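Local structure of putative non-ribosomal peptide synthetase (Actinomadura parvosata subsp. kistnae, 6M7L) at residues E107-L110 and P111-A115; R384-E387 and S388-L391; V158-L161 and V162-L165; F135-T138 and D139-V143; A66-G69 and G70-I74. The protein probably serves as a condensation-type domain of a non-ribosomal peptide synthetase assembly line, with a two-lobed fold related to that of CoA-dependent acyltransferases. All coordinates share one frame; numbering follows the deposited sequence.

Contact 1 of 5, residues E107-L110 and P111-A115; sequences EDEL and PGLLA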
loop_
_atom_site.group_PDB
_atom_site.type_symbol
_atom_site.label_atom_id
_atom_site.label_comp_id
_atom_site.label_asym_id
_atom_site.label_seq_id
_atom_site.Cartn_x
_atom_site.Cartn_y
_atom_site.Cartn_z
ATOM N N GLU A 107 -29.701 -0.115 -3.391
ATOM C CA GLU A 107 -28.719 -1.146 -3.716
ATOM C C GLU A 107 -29.154 -1.955 -4.932
ATOM O O GLU A 107 -28.360 -2.230 -5.837
ATOM C CB GLU A 107 -28.522 -2.064 -2.506
ATOM C CG GLU A 107 -27.336 -2.995 -2.619
ATOM C CD GLU A 107 -26.040 -2.236 -2.772
ATOM O OE1 GLU A 107 -25.180 -2.666 -3.569
ATOM O OE2 GLU A 107 -25.885 -1.197 -2.093
ATOM N N ASP A 108 -30.426 -2.350 -4.933
ATOM C CA ASP A 108 -31.177 -2.869 -6.070
ATOM C C ASP A 108 -30.616 -2.435 -7.421
ATOM O O ASP A 108 -30.262 -3.278 -8.253
ATOM C CB ASP A 108 -32.630 -2.402 -5.937
ATOM C CG ASP A 108 -33.598 -3.253 -6.716
ATOM O OD1 ASP A 108 -33.184 -4.317 -7.220
ATOM O OD2 ASP A 108 -34.777 -2.853 -6.822
ATOM N N GLU A 109 -30.518 -1.125 -7.642
ATOM C CA GLU A 109 -30.226 -0.569 -8.957
ATOM C C GLU A 109 -28.802 -0.042 -9.089
ATOM O O GLU A 109 -28.483 0.603 -10.094
ATOM C CB GLU A 109 -31.228 0.541 -9.285
ATOM C CG GLU A 109 -31.260 1.673 -8.272
ATOM C CD GLU A 109 -32.628 2.318 -8.164
ATOM O OE1 GLU A 109 -32.767 3.307 -7.411
ATOM O OE2 GLU A 109 -33.568 1.831 -8.827
ATOM N N LEU A 110 -27.939 -0.301 -8.112
ATOM C CA LEU A 110 -26.554 0.154 -8.184
ATOM C C LEU A 110 -25.755 -0.541 -9.288
ATOM O O LEU A 110 -24.958 0.127 -9.960
ATOM C CB LEU A 110 -25.853 -0.028 -6.836
ATOM C CG LEU A 110 -25.913 1.195 -5.920
ATOM C CD1 LEU A 110 -25.059 0.981 -4.683
ATOM C CD2 LEU A 110 -25.474 2.443 -6.672
ATOM N N PRO A 111 -25.901 -1.859 -9.502
ATOM C CA PRO A 111 -25.183 -2.482 -10.630
ATOM C C PRO A 111 -25.419 -1.794 -11.964
ATOM O O PRO A 111 -24.459 -1.512 -12.693
ATOM C CB PRO A 111 -25.719 -3.918 -10.619
ATOM C CG PRO A 111 -26.012 -4.179 -9.202
ATOM C CD PRO A 111 -26.537 -2.882 -8.648
ATOM N N GLY A 112 -26.676 -1.501 -12.301
ATOM C CA GLY A 112 -26.954 -0.869 -13.580
ATOM C C GLY A 112 -26.456 0.561 -13.649
ATOM O O GLY A 112 -25.932 0.996 -14.679
ATOM N N LEU A 113 -26.609 1.310 -12.557
ATOM C CA LEU A 113 -26.164 2.699 -12.545
ATOM C C LEU A 113 -24.652 2.793 -12.699
ATOM O O LEU A 113 -24.146 3.609 -13.478
ATOM C CB LEU A 113 -26.620 3.380 -11.257
ATOM C CG LEU A 113 -28.111 3.699 -11.219
ATOM C CD1 LEU A 113 -28.548 4.053 -9.812
ATOM C CD2 LEU A 113 -28.405 4.839 -12.174
ATOM N N LEU A 114 -23.912 1.959 -11.966
ATOM C CA LEU A 114 -22.456 1.999 -12.047
ATOM C C LEU A 114 -21.970 1.673 -13.452
ATOM O O LEU A 114 -21.069 2.337 -13.976
ATOM C CB LEU A 114 -21.846 1.033 -11.031
ATOM C CG LEU A 114 -21.974 1.411 -9.556
ATOM C CD1 LEU A 114 -21.537 0.251 -8.676
ATOM C CD2 LEU A 114 -21.152 2.655 -9.250
ATOM N N ALA A 115 -22.562 0.656 -14.083
ATOM C CA ALA A 115 -22.159 0.297 -15.439
ATOM C C ALA A 115 -22.484 1.410 -16.426
ATOM O O ALA A 115 -21.651 1.762 -17.270
ATOM C CB ALA A 115 -22.837 -1.007 -15.861
#
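Leu113 N donates to Glu109 O at 3.2 Å and Leu114 N to Leu110 O at 2.9 Å, the second bond nearly straight at 169°, and with these bonds the chain passes from the 3-10 turn at 107-109 into helix 110-119. Glu109 is the N-cap residue. A first torsion of 58° sets its CG between the backbone N and the carbonyl carbon; from there the chain runs extended, beside Leu113 and pointing the same way, with Glu109 CG 3.9 Å from Leu113 CD1. Its OE1 accepts a hydrogen bond from Thr106 N. Leu113 also packs against the backbone it is bonded to, its CG 3.3 Å from Glu109 O. Pro111 occupies the first turn, where its lack of an N-H costs no helical bond; its ring carbon CD lies 3.4 Å from Leu110 CB and equally close to Glu107 O. Leu110 and Leu114, one turn apart, pack on the sheet, where both touch Phe135, while Leu114 also reaches Ala49. Glu107 directs its carboxylate to Arg51 in a salt bridge. This helix start thus divides its chemistry: leucines seal one flank against the strands, and acidic side chains gather at the amino end, where the helix dipole would probably welcome negative charge.

Contact 2 of 5, residues R384-E387 and S388-L391; sequences RPEE and SWAL
Trp389 carries its CG anti to the carbonyl carbon (chi1 -71°), which brings the indole back beneath the preceding turn, and Glu386, bent at chi2 (79°), folds its aliphatic part over the same ring. The turn is of type I, closed by Ser388 N donating to Pro385 O at 3.2 Å from above the carbonyl plane. One indole face receives both neighbours: Pro385 O lies above the five-membered side, 3.3 Å from Trp389 CD1, while Glu386 CA stands 3.9 Å from the centroid of the six-membered ring of Trp389 in a CH-pi contact only 16° off the normal. Glu386 CG adds to this cover, 3.8 Å from Trp389 CZ3. Farther out, Glu386 OE2 sits 3.2 Å from Arg384 NE, well out of the guanidinium plane, an attraction of charges alone. Trp389 NE1 bonds to Asp159 on helix 155-172, and the ring also touches Val48 and Leu50 of strand 45-53. An alanine in place of Trp389 would probably open a gap between the turn and the helix and leave Asp159 OD1 without its indole donor. A surface turn is therefore tied to the buried layer through one indole, whose N-H is bonded to Asp159 while its face takes the turn.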
loop_
_atom_site.group_PDB
_atom_site.type_symbol
_atom_site.label_atom_id
_atom_site.label_comp_id
_atom_site.label_asym_id
_atom_site.label_seq_id
_atom_site.Cartn_x
_atom_site.Cartn_y
_atom_site.Cartn_z
ATOM N N ARG A 384 -2.713 -5.430 -1.913
ATOM C CA ARG A 384 -3.780 -4.904 -2.757
ATOM C C ARG A 384 -4.044 -3.445 -2.410
ATOM O O ARG A 384 -4.249 -3.124 -1.234
ATOM C CB ARG A 384 -5.056 -5.716 -2.586
ATOM C CG ARG A 384 -4.991 -7.102 -3.201
ATOM C CD ARG A 384 -5.469 -7.094 -4.646
ATOM N NE ARG A 384 -6.925 -7.040 -4.738
ATOM C CZ ARG A 384 -7.610 -7.162 -5.872
ATOM N NH1 ARG A 384 -6.972 -7.347 -7.019
ATOM N NH2 ARG A 384 -8.935 -7.104 -5.858
ATOM N N PRO A 385 -4.041 -2.542 -3.394
ATOM C CA PRO A 385 -4.273 -1.123 -3.078
ATOM C C PRO A 385 -5.668 -0.846 -2.551
ATOM O O PRO A 385 -5.856 0.132 -1.816
ATOM C CB PRO A 385 -4.027 -0.422 -4.421
ATOM C CG PRO A 385 -4.297 -1.476 -5.448
ATOM C CD PRO A 385 -3.836 -2.767 -4.835
ATOM N N GLU A 386 -6.650 -1.684 -2.895
ATOM C CA GLU A 386 -8.026 -1.441 -2.472
ATOM C C GLU A 386 -8.190 -1.601 -0.967
ATOM O O GLU A 386 -9.102 -1.007 -0.380
ATOM C CB GLU A 386 -8.979 -2.386 -3.206
ATOM C CG GLU A 386 -8.855 -2.372 -4.726
ATOM C CD GLU A 386 -7.673 -3.183 -5.231
ATOM O OE1 GLU A 386 -7.393 -3.140 -6.449
ATOM O OE2 GLU A 386 -7.017 -3.859 -4.410
ATOM N N GLU A 387 -7.330 -2.397 -0.330
ATOM C CA GLU A 387 -7.423 -2.590 1.112
ATOM C C GLU A 387 -7.030 -1.339 1.884
ATOM O O GLU A 387 -7.470 -1.166 3.026
ATOM C CB GLU A 387 -6.537 -3.760 1.546
ATOM C CG GLU A 387 -6.525 -4.946 0.590
ATOM C CD GLU A 387 -7.772 -5.807 0.683
ATOM O OE1 GLU A 387 -8.730 -5.418 1.383
ATOM O OE2 GLU A 387 -7.790 -6.886 0.053
ATOM N N SER A 388 -6.217 -0.467 1.288
ATOM C CA SER A 388 -5.684 0.710 1.961
ATOM C C SER A 388 -6.299 2.004 1.433
ATOM O O SER A 388 -5.651 3.054 1.440
ATOM C CB SER A 388 -4.161 0.746 1.831
ATOM O OG SER A 388 -3.612 1.837 2.547
ATOM N N TRP A 389 -7.544 1.943 0.968
ATOM C CA TRP A 389 -8.304 3.125 0.580
ATOM C C TRP A 389 -9.234 3.493 1.728
ATOM O O TRP A 389 -10.093 2.693 2.115
ATOM C CB TRP A 389 -9.106 2.874 -0.697
ATOM C CG TRP A 389 -8.279 2.771 -1.945
ATOM C CD1 TRP A 389 -6.985 3.171 -2.110
ATOM C CD2 TRP A 389 -8.695 2.231 -3.206
ATOM N NE1 TRP A 389 -6.570 2.914 -3.396
ATOM C CE2 TRP A 389 -7.601 2.335 -4.087
ATOM C CE3 TRP A 389 -9.888 1.667 -3.674
ATOM C CZ2 TRP A 389 -7.662 1.900 -5.410
ATOM C CZ3 TRP A 389 -9.947 1.234 -4.986
ATOM C CH2 TRP A 389 -8.841 1.353 -5.839
ATOM N N ALA A 390 -9.066 4.697 2.273
ATOM C CA ALA A 390 -9.849 5.116 3.433
ATOM C C ALA A 390 -10.070 6.619 3.367
ATOM O O ALA A 390 -9.113 7.391 3.483
ATOM C CB ALA A 390 -9.148 4.725 4.734
ATOM N N LEU A 391 -11.323 7.032 3.190
ATOM C CA LEU A 391 -11.678 8.439 3.339
ATOM C C LEU A 391 -11.823 8.756 4.822
ATOM O O LEU A 391 -12.632 8.114 5.502
ATOM C CB LEU A 391 -12.979 8.767 2.613
ATOM C CG LEU A 391 -13.151 8.520 1.111
ATOM C CD1 LEU A 391 -14.251 9.419 0.564
ATOM C CD2 LEU A 391 -11.865 8.728 0.342
#

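Contact 3 of 5, residues V158-L161 and V162-L165; sequences VDVL and VRDL
Asp164 OD2, lying 3.7 Å from Val160 CG1 one helical turn back, is gripped by two groups at once: His72 NE2 gives it a hydrogen bond and Arg71 NE a salt bridge. The other oxygen, OD1, pairs with Arg180. The carboxylate reaches them because CG stands anti to the carbonyl carbon (chi1 -69°), so that the side chain runs alongside that of Val160. A leucine in place of Asp164 would probably leave Arg71 and Arg180 close together without a shared countercharge and His72 NE2 without its acceptor. Backbone bonds of the regular i to i+4 pattern run underneath, among them Asp164 N to Val160 O at 2.9 Å and Leu165 N to Leu161 O at 2.8 Å. They belong to helix 155-172, which follows strand 141-149 and packs on the sheet; in condensation domains the loop between these elements bears the HHxxxDG motif, from which this chain departs. Val158 and Val162 both pack on strand 45-53, touching Val48, whereas Leu161 and Leu165 meet helix 58-71. On the outer flank Arg163, bent at chi3, brings its guanidinium over Val160 CA, 65° from the plane of the Asp159 carboxylate. The salt bridge modelled between Arg163 and Asp159 is doubtful, since its atoms clash.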
loop_
_atom_site.group_PDB
_atom_site.type_symbol
_atom_site.label_atom_id
_atom_site.label_comp_id
_atom_site.label_asym_id
_atom_site.label_seq_id
_atom_site.Cartn_x
_atom_site.Cartn_y
_atom_site.Cartn_z
ATOM N N VAL A 158 -5.734 5.054 -10.722
ATOM C CA VAL A 158 -6.934 4.882 -9.905
ATOM C C VAL A 158 -6.563 4.881 -8.429
ATOM O O VAL A 158 -7.209 5.539 -7.605
ATOM C CB VAL A 158 -7.676 3.594 -10.302
ATOM C CG1 VAL A 158 -8.755 3.266 -9.285
ATOM C CG2 VAL A 158 -8.279 3.749 -11.683
ATOM N N ASP A 159 -5.506 4.145 -8.079
ATOM C CA ASP A 159 -4.998 4.159 -6.712
ATOM C C ASP A 159 -4.579 5.566 -6.300
ATOM O O ASP A 159 -4.926 6.035 -5.210
ATOM C CB ASP A 159 -3.828 3.182 -6.589
ATOM C CG ASP A 159 -3.182 3.213 -5.222
ATOM O OD1 ASP A 159 -3.905 3.076 -4.215
ATOM O OD2 ASP A 159 -1.945 3.365 -5.158
ATOM N N VAL A 160 -3.837 6.256 -7.169
ATOM C CA VAL A 160 -3.436 7.633 -6.892
ATOM C C VAL A 160 -4.661 8.529 -6.755
ATOM O O VAL A 160 -4.715 9.406 -5.884
ATOM C CB VAL A 160 -2.484 8.140 -7.990
ATOM C CG1 VAL A 160 -2.212 9.629 -7.821
ATOM C CG2 VAL A 160 -1.187 7.345 -7.970
ATOM N N LEU A 161 -5.662 8.319 -7.613
ATOM C CA LEU A 161 -6.896 9.094 -7.540
ATOM C C LEU A 161 -7.535 8.978 -6.162
ATOM O O LEU A 161 -7.822 9.988 -5.508
ATOM C CB LEU A 161 -7.869 8.613 -8.619
ATOM C CG LEU A 161 -8.570 9.640 -9.506
ATOM C CD1 LEU A 161 -8.969 10.858 -8.696
ATOM C CD2 LEU A 161 -7.693 10.026 -10.688
ATOM N N VAL A 162 -7.758 7.745 -5.702
ATOM C CA VAL A 162 -8.472 7.526 -4.447
ATOM C C VAL A 162 -7.651 8.020 -3.262
ATOM O O VAL A 162 -8.182 8.652 -2.340
ATOM C CB VAL A 162 -8.837 6.038 -4.302
ATOM C CG1 VAL A 162 -9.592 5.802 -3.007
ATOM C CG2 VAL A 162 -9.656 5.575 -5.499
ATOM N N ARG A 163 -6.345 7.740 -3.263
ATOM C CA ARG A 163 -5.497 8.180 -2.161
ATOM C C ARG A 163 -5.473 9.701 -2.051
ATOM O O ARG A 163 -5.573 10.253 -0.949
ATOM C CB ARG A 163 -4.084 7.625 -2.338
ATOM C CG ARG A 163 -3.878 6.235 -1.744
ATOM C CD ARG A 163 -2.682 5.554 -2.380
ATOM N NE ARG A 163 -1.691 6.529 -2.827
ATOM C CZ ARG A 163 -0.826 6.317 -3.813
ATOM N NH1 ARG A 163 -0.828 5.161 -4.462
ATOM N NH2 ARG A 163 0.039 7.262 -4.156
ATOM N N ASP A 164 -5.355 10.398 -3.185
ATOM C CA ASP A 164 -5.350 11.857 -3.151
ATOM C C ASP A 164 -6.735 12.419 -2.859
ATOM O O ASP A 164 -6.851 13.507 -2.283
ATOM C CB ASP A 164 -4.810 12.416 -4.466
ATOM C CG ASP A 164 -3.331 12.136 -4.651
ATOM O OD1 ASP A 164 -2.741 11.455 -3.785
ATOM O OD2 ASP A 164 -2.755 12.600 -5.658
ATOM N N LEU A 165 -7.793 11.701 -3.245
ATOM C CA LEU A 165 -9.138 12.127 -2.877
ATOM C C LEU A 165 -9.382 11.930 -1.387
ATOM O O LEU A 165 -10.066 12.740 -0.749
ATOM C CB LEU A 165 -10.178 11.367 -3.698
ATOM C CG LEU A 165 -11.636 11.710 -3.383
ATOM C CD1 LEU A 165 -11.901 13.185 -3.644
ATOM C CD2 LEU A 165 -12.591 10.834 -4.180
#

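Contact 4 of 5, residues F135-T138 and D139-V143; sequences FPLT and DREQV
The Phe135 ring presents its edge to Val143 O, which lies near the ring plane, 3.3 Å from Phe135 CD2; the ring itself reaches helix 110-119, touching Leu113 and Arg117. The two residues form the hydrogen-bonded pair of an antiparallel beta hairpin, strands 130-136 and 141-149, with Phe135 N bonded to Val143 O at 2.8 Å and the return bond from Val143 N to Phe135 O. Pro136 and Gln142 make the next, non-hydrogen-bonded pair, a place where the proline needs no N-H toward its partner. Beyond it Leu137 and Thr138 stand together opposite Glu141 in the form of a classic beta bulge: Glu141 O accepts from both Leu137 N (3.0 Å) and Thr138 N (2.9 Å), each donor lying in the carbonyl plane. In the loop Thr138 closes an ST turn, its OG1 accepting from Arg140 N at 3.1 Å, because a chi1 of 72° tucks the hydroxyl between the backbone N and the carbonyl carbon. Leu137 lies obliquely across Glu141 and Val143, its CD1 3.7 Å from Glu141 CG and 4.0 Å from Val143 CG2. The Glu141 carboxylate continues to Arg53 and Arg51, forming a salt bridge with each, so that the methylenes serve the leucine while the oxygens serve the charges. Arg140 makes a weak hydrogen bond to the backbone of another protein chain in the assembly. Between the strands, Gln142 CA directs a C-H toward Phe135 O at 3.4 Å, beside the regular bond that the same carbonyl receives from Val143 N.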
loop_
_atom_site.group_PDB
_atom_site.type_symbol
_atom_site.label_atom_id
_atom_site.label_comp_id
_atom_site.label_asym_id
_atom_site.label_seq_id
_atom_site.Cartn_x
_atom_site.Cartn_y
_atom_site.Cartn_z
ATOM N N PHE A 135 -24.092 8.219 -5.220
ATOM C CA PHE A 135 -25.343 7.466 -5.141
ATOM C C PHE A 135 -25.761 7.343 -3.682
ATOM O O PHE A 135 -25.351 6.402 -2.986
ATOM C CB PHE A 135 -25.194 6.094 -5.791
ATOM C CG PHE A 135 -24.827 6.154 -7.245
ATOM C CD1 PHE A 135 -25.804 6.332 -8.213
ATOM C CD2 PHE A 135 -23.505 6.038 -7.647
ATOM C CE1 PHE A 135 -25.470 6.391 -9.555
ATOM C CE2 PHE A 135 -23.165 6.097 -8.989
ATOM C CZ PHE A 135 -24.149 6.274 -9.943
ATOM N N PRO A 136 -26.569 8.275 -3.176
ATOM C CA PRO A 136 -27.037 8.188 -1.783
ATOM C C PRO A 136 -27.976 7.006 -1.596
ATOM O O PRO A 136 -28.986 6.879 -2.294
ATOM C CB PRO A 136 -27.759 9.524 -1.567
ATOM C CG PRO A 136 -27.234 10.427 -2.639
ATOM C CD PRO A 136 -26.962 9.542 -3.812
ATOM N N LEU A 137 -27.636 6.137 -0.645
ATOM C CA LEU A 137 -28.473 5.006 -0.266
ATOM C C LEU A 137 -29.244 5.278 1.019
ATOM O O LEU A 137 -30.462 5.085 1.071
ATOM C CB LEU A 137 -27.612 3.748 -0.110
ATOM C CG LEU A 137 -26.815 3.361 -1.355
ATOM C CD1 LEU A 137 -25.785 2.292 -1.027
ATOM C CD2 LEU A 137 -27.754 2.889 -2.457
ATOM N N THR A 138 -28.545 5.709 2.064
ATOM C CA THR A 138 -29.135 6.235 3.286
ATOM C C THR A 138 -28.389 7.512 3.653
ATOM O O THR A 138 -27.493 7.959 2.933
ATOM C CB THR A 138 -29.067 5.224 4.440
ATOM O OG1 THR A 138 -27.713 5.104 4.893
ATOM C CG2 THR A 138 -29.572 3.856 4.001
ATOM N N ASP A 139 -28.759 8.106 4.788
ATOM C CA ASP A 139 -28.025 9.268 5.272
ATOM C C ASP A 139 -26.643 8.905 5.796
ATOM O O ASP A 139 -25.813 9.802 5.982
ATOM C CB ASP A 139 -28.829 9.985 6.360
ATOM C CG ASP A 139 -29.314 9.041 7.447
ATOM O OD1 ASP A 139 -28.804 7.904 7.533
ATOM O OD2 ASP A 139 -30.216 9.438 8.214
ATOM N N ARG A 140 -26.378 7.618 6.026
ATOM C CA ARG A 140 -25.096 7.149 6.535
ATOM C C ARG A 140 -24.410 6.174 5.588
ATOM O O ARG A 140 -23.378 5.599 5.950
ATOM C CB ARG A 140 -25.280 6.494 7.908
ATOM C CG ARG A 140 -26.412 5.480 7.947
ATOM C CD ARG A 140 -26.337 4.556 9.157
ATOM N NE ARG A 140 -26.495 5.262 10.427
ATOM C CZ ARG A 140 -25.560 5.326 11.368
ATOM N NH1 ARG A 140 -24.391 4.722 11.190
ATOM N NH2 ARG A 140 -25.794 5.988 12.493
ATOM N N GLU A 141 -24.952 5.966 4.391
ATOM C CA GLU A 141 -24.362 5.030 3.439
ATOM C C GLU A 141 -24.566 5.559 2.028
ATOM O O GLU A 141 -25.700 5.832 1.623
ATOM C CB GLU A 141 -24.971 3.635 3.585
ATOM C CG GLU A 141 -24.615 2.683 2.455
ATOM C CD GLU A 141 -24.266 1.292 2.949
ATOM O OE1 GLU A 141 -23.767 1.176 4.088
ATOM O OE2 GLU A 141 -24.487 0.316 2.202
ATOM N N GLN A 142 -23.467 5.713 1.294
ATOM C CA GLN A 142 -23.496 6.123 -0.099
ATOM C C GLN A 142 -22.492 5.281 -0.872
ATOM O O GLN A 142 -21.626 4.623 -0.290
ATOM C CB GLN A 142 -23.160 7.613 -0.277
ATOM C CG GLN A 142 -23.797 8.558 0.736
ATOM C CD GLN A 142 -23.012 8.647 2.031
ATOM O OE1 GLN A 142 -21.946 8.048 2.166
ATOM N NE2 GLN A 142 -23.538 9.399 2.992
ATOM N N VAL A 143 -22.609 5.310 -2.195
ATOM C CA VAL A 143 -21.616 4.712 -3.081
ATOM C C VAL A 143 -21.152 5.777 -4.062
ATOM O O VAL A 143 -21.973 6.391 -4.753
ATOM C CB VAL A 143 -22.158 3.475 -3.817
ATOM C CG1 VAL A 143 -21.252 3.119 -4.988
ATOM C CG2 VAL A 143 -22.252 2.305 -2.857
#

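Contact 5 of 5, residues A66-G69 and G70-I74; sequences ADVG and GRHEI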
loop_
_atom_site.group_PDB
_atom_site.type_symbol
_atom_site.label_atom_id
_atom_site.label_comp_id
_atom_site.label_asym_id
_atom_site.label_seq_id
_atom_site.Cartn_x
_atom_site.Cartn_y
_atom_site.Cartn_z
ATOM N N ALA A 66 -12.530 18.752 -6.424
ATOM C CA ALA A 66 -11.863 19.880 -7.063
ATOM C C ALA A 66 -10.399 19.974 -6.652
ATOM O O ALA A 66 -9.558 20.400 -7.453
ATOM C CB ALA A 66 -12.593 21.179 -6.728
ATOM N N ASP A 67 -10.074 19.579 -5.416
ATOM C CA ASP A 67 -8.687 19.635 -4.956
ATOM C C ASP A 67 -7.816 18.625 -5.690
ATOM O O ASP A 67 -6.669 18.929 -6.041
ATOM C CB ASP A 67 -8.620 19.399 -3.450
ATOM C CG ASP A 67 -9.229 20.531 -2.658
ATOM O OD1 ASP A 67 -9.169 21.687 -3.130
ATOM O OD2 ASP A 67 -9.770 20.264 -1.564
ATOM N N VAL A 68 -8.334 17.416 -5.915
ATOM C CA VAL A 68 -7.610 16.438 -6.722
ATOM C C VAL A 68 -7.372 16.985 -8.122
ATOM O O VAL A 68 -6.279 16.843 -8.684
ATOM C CB VAL A 68 -8.374 15.103 -6.761
ATOM C CG1 VAL A 68 -7.607 14.075 -7.582
ATOM C CG2 VAL A 68 -8.617 14.600 -5.356
ATOM N N GLY A 69 -8.391 17.625 -8.704
ATOM C CA GLY A 69 -8.214 18.243 -10.006
ATOM C C GLY A 69 -7.188 19.360 -9.988
ATOM O O GLY A 69 -6.397 19.503 -10.923
ATOM N N GLY A 70 -7.186 20.168 -8.924
ATOM C CA GLY A 70 -6.167 21.194 -8.794
ATOM C C GLY A 70 -4.776 20.622 -8.623
ATOM O O GLY A 70 -3.793 21.223 -9.067
ATOM N N ARG A 71 -4.671 19.452 -7.991
ATOM C CA ARG A 71 -3.366 18.845 -7.753
ATOM C C ARG A 71 -2.779 18.265 -9.034
ATOM O O ARG A 71 -1.566 18.344 -9.259
ATOM C CB ARG A 71 -3.492 17.769 -6.674
ATOM C CG ARG A 71 -2.257 16.914 -6.464
ATOM C CD ARG A 71 -2.447 16.018 -5.250
ATOM N NE ARG A 71 -1.343 15.082 -5.062
ATOM C CZ ARG A 71 -0.230 15.363 -4.393
ATOM N NH1 ARG A 71 0.721 14.446 -4.273
ATOM N NH2 ARG A 71 -0.060 16.564 -3.857
ATOM N N HIS A 72 -3.620 17.677 -9.884
ATOM C CA HIS A 72 -3.189 17.070 -11.139
ATOM C C HIS A 72 -3.759 17.891 -12.288
ATOM O O HIS A 72 -4.964 17.837 -12.554
ATOM C CB HIS A 72 -3.648 15.616 -11.235
ATOM C CG HIS A 72 -3.198 14.761 -10.092
ATOM N ND1 HIS A 72 -2.033 14.026 -10.125
ATOM C CD2 HIS A 72 -3.763 14.519 -8.885
ATOM C CE1 HIS A 72 -1.897 13.370 -8.986
ATOM N NE2 HIS A 72 -2.933 13.651 -8.216
ATOM N N GLU A 73 -2.891 18.644 -12.971
ATOM C CA GLU A 73 -3.339 19.456 -14.099
ATOM C C GLU A 73 -4.061 18.621 -15.147
ATOM O O GLU A 73 -5.014 19.100 -15.773
ATOM C CB GLU A 73 -2.151 20.176 -14.738
ATOM C CG GLU A 73 -1.576 21.308 -13.907
ATOM C CD GLU A 73 -0.294 21.868 -14.496
ATOM O OE1 GLU A 73 0.357 21.159 -15.294
ATOM O OE2 GLU A 73 0.059 23.019 -14.163
ATOM N N ILE A 74 -3.633 17.371 -15.344
ATOM C CA ILE A 74 -4.207 16.551 -16.405
ATOM C C ILE A 74 -5.688 16.285 -16.158
ATOM O O ILE A 74 -6.459 16.107 -17.108
ATOM C CB ILE A 74 -3.407 15.241 -16.552
ATOM C CG1 ILE A 74 -3.876 14.470 -17.784
ATOM C CG2 ILE A 74 -3.521 14.387 -15.293
ATOM C CD1 ILE A 74 -2.961 13.351 -18.154
#
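Val68 O is the acceptor on which the end of the helix converges: His72 N donates to it at 3.0 Å, Arg71 N adds a weak bond bent to 122°, and His72 CD2 comes to 3.4 Å from it with the oxygen at the ring edge, in plane. The stronger bond of Arg71 N goes to Asp67 O at 2.8 Å, and Gly70 N meets Ala66 O at the same distance. His72 is the first residue to leave helical angles; with the helix ending here, the carbonyls of its last turn and the N-H of Glu73 are met by side chains. Arg76 answers the carbonyls of Gly69 and Gly70 through NE and NH1, and Gln186 uses both halves of its amide, donating to Arg71 O and accepting from Glu73 N. The charged ends are provided for as well. Asp67 pairs with Arg172 in a salt bridge, and Arg71, extended from CG to NE (chi1 171°), reaches Ala181 O with NH2 and Asp164 with NE. A chi1 of -56° sets His72 CG anti to the carbonyl carbon and lays the imidazole obliquely across Val68, CD2 4.1 Å from Val68 CG1, with NE2 held by the same aspartate. Val68 itself packs against Leu161 and Leu165 of helix 155-172. This is the carboxyl end of a packed helix, 58-71, whose last carbonyls accept hydrogen bonds from the side chains of Arg76 and Gln186 before the chain enters the 3-10 segment at 73-74.

How the contacts relate
Along the chain the order is contact 5, contact 1, contact 4, contact 3 and contact 2, all in the condensation-type fold. Contact 4 is a hairpin end of the five-stranded mixed sheet, and contact 1, its centre 13 Å away, begins the helix covering one face. Contacts 3 and 2, centres 9 Å apart, lie on the opposite face: strand 45-53 presents Ala49 and Arg51 to helix 110-119 but Val48 and Leu50 to helix 155-172 and Trp389. Contact 5, 11 Å from contact 3 centre to centre, adds helix 58-71 alongside. Residues distant in sequence thus build a single sandwich of helices around a sheet, with contacts 1 and 5 (centres 28 Å apart) farthest from each other.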